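Dihydroorotase (Saccharomyces cerevisiae S288C, PDB 6L0A) catalyses the reversible, zinc-dependent interconversion of N-carbamoyl-L-aspartate and dihydroorotate, the third step of de novo pyrimidine biosynthesis. Local coordinates at the interface of chains A and B. Residues are numbered along the deposited sequence; one frame, centred on the assembly and turned at random. Chains: chain A/B, Dihydroorotase.

The interface of chains A and B. Residues chain A 153, 218, 221-222, 228; chain B 153, 218, 221-222.
A:Trp221 and B:Trp221 meet at the benzo ends of their indoles, CZ3 of one lying 3.5 Å from CZ3 of the other. The side chains cross at about a right angle, yet the ring planes are inclined by only some 30°, and the six-membered rings meet at their CZ3 corners, slipped well aside. In both chains CG sits between the backbone N and the carbonyl carbon (chi1 58° in A:Trp221), which sends the indole towards the partner. The Ile218 carbonyl oxygen of the same chain lies over the face turned to the partner's indole, offset to the rim.

Next to this pair, A:Ile218 and B:Ile218 reach tip to tip, with 3.8 Å between their CD1 methyls; CG1 anti to the backbone N (chi1 -175° in A:Ile218) extends the chain to that point. Both like-with-like contacts straddle the two-fold axis. Val153 comes obliquely against each isoleucine: CG2 of B:Val153 is 3.8 Å from CG1 of A:Ile218, and CG2 of A:Val153 is 3.9 Å from CG1 of B:Ile218.

Farther out the symmetry is imperfect, because Ala222 has a different backbone conformation in the two chains. CA of B:Ala222 lies 3.7 Å from CZ3 of A:Trp221, while its carbonyl oxygen sits over the centre of the A:Phe228 ring, 3.5 Å above the plane, the C=O bond running across the face and not into it. CE1 of A:Phe228 also lies 3.9 Å from CB of B:Ala222, and CD1 of A:Phe228 approaches the rim of the A:Trp221 face turned away from B:Trp221. No polar pair comes within bonding reach, so this patch joins the chains by apolar and carbonyl-to-ring contacts.

Ile218 and Trp221 bound the short helix 218-221, and Ala222 follows it; Val153 lies in the loop before helix 156-170, and Phe228 just after 3-10 helix 225-227. These surface segments of the amidohydrolase barrel form part of a two-fold interface, plausibly one used in the enzyme's tetramer.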
# COMPACT_ATOMS: atom_id res chain seq x y z
N VAL A 153 6.03 -5.60 -4.48
CA VAL A 153 5.35 -6.29 -3.39
C VAL A 153 4.16 -7.11 -3.88
O VAL A 153 3.71 -8.01 -3.17
CB VAL A 153 4.89 -5.30 -2.29
CG1 VAL A 153 6.09 -4.68 -1.59
CG2 VAL A 153 3.96 -4.24 -2.85
N ILE A 218 -5.85 -5.57 -0.84
CA ILE A 218 -5.08 -4.33 -0.90
C ILE A 218 -5.90 -3.13 -0.43
O ILE A 218 -5.36 -2.22 0.20
CB ILE A 218 -4.53 -4.11 -2.33
CG1 ILE A 218 -3.62 -2.87 -2.37
CG2 ILE A 218 -5.67 -4.05 -3.36
CD1 ILE A 218 -2.69 -2.85 -3.57
N TRP A 221 -5.48 -2.31 3.42
CA TRP A 221 -4.29 -1.71 4.01
C TRP A 221 -3.83 -0.44 3.29
O TRP A 221 -2.96 0.25 3.82
CB TRP A 221 -3.13 -2.73 4.09
CG TRP A 221 -2.68 -3.36 2.78
CD1 TRP A 221 -3.14 -4.53 2.23
CD2 TRP A 221 -1.67 -2.87 1.90
NE1 TRP A 221 -2.47 -4.79 1.06
CE2 TRP A 221 -1.56 -3.79 0.82
CE3 TRP A 221 -0.84 -1.74 1.89
CZ2 TRP A 221 -0.69 -3.59 -0.24
CZ3 TRP A 221 0.04 -1.56 0.85
CH2 TRP A 221 0.11 -2.48 -0.20
N ALA A 222 -4.41 -0.10 2.14
CA ALA A 222 -4.13 1.17 1.48
C ALA A 222 -4.71 2.28 2.35
O ALA A 222 -5.93 2.50 2.38
CB ALA A 222 -4.71 1.21 0.07
N PHE A 228 -1.32 -3.64 7.32
CA PHE A 228 -0.15 -3.83 6.48
C PHE A 228 0.73 -4.92 7.09
O PHE A 228 1.14 -4.81 8.25
CB PHE A 228 0.65 -2.53 6.35
CG PHE A 228 2.03 -2.70 5.78
CD1 PHE A 228 2.20 -3.17 4.49
CD2 PHE A 228 3.16 -2.38 6.53
CE1 PHE A 228 3.48 -3.32 3.95
CE2 PHE A 228 4.43 -2.53 6.00
CZ PHE A 228 4.59 -3.00 4.70
N VAL B 153 -8.07 -0.22 -5.23
CA VAL B 153 -7.22 0.94 -5.50
C VAL B 153 -6.31 0.72 -6.70
O VAL B 153 -5.81 1.69 -7.28
CB VAL B 153 -6.39 1.33 -4.26
CG1 VAL B 153 -7.30 1.85 -3.12
CG2 VAL B 153 -5.55 0.13 -3.79
N ILE B 218 4.32 1.19 -6.00
CA ILE B 218 3.65 0.66 -4.81
C ILE B 218 4.65 0.30 -3.71
O ILE B 218 4.35 0.44 -2.51
CB ILE B 218 2.77 -0.55 -5.19
CG1 ILE B 218 2.01 -1.07 -3.97
CG2 ILE B 218 3.61 -1.66 -5.87
CD1 ILE B 218 0.93 -2.08 -4.31
N TRP B 221 5.22 3.21 -1.09
CA TRP B 221 4.24 3.65 -0.10
C TRP B 221 3.68 2.53 0.75
O TRP B 221 3.02 2.83 1.75
CB TRP B 221 3.08 4.44 -0.75
CG TRP B 221 2.24 3.70 -1.76
CD1 TRP B 221 2.38 3.73 -3.12
CD2 TRP B 221 1.11 2.85 -1.50
NE1 TRP B 221 1.43 2.93 -3.72
CE2 TRP B 221 0.63 2.39 -2.75
CE3 TRP B 221 0.46 2.44 -0.32
CZ2 TRP B 221 -0.46 1.53 -2.86
CZ3 TRP B 221 -0.63 1.59 -0.44
CH2 TRP B 221 -1.08 1.14 -1.69
N ALA B 222 3.96 1.27 0.44
CA ALA B 222 3.32 0.17 1.18
C ALA B 222 3.51 0.31 2.69
O ALA B 222 2.57 0.15 3.47
CB ALA B 222 3.86 -1.17 0.68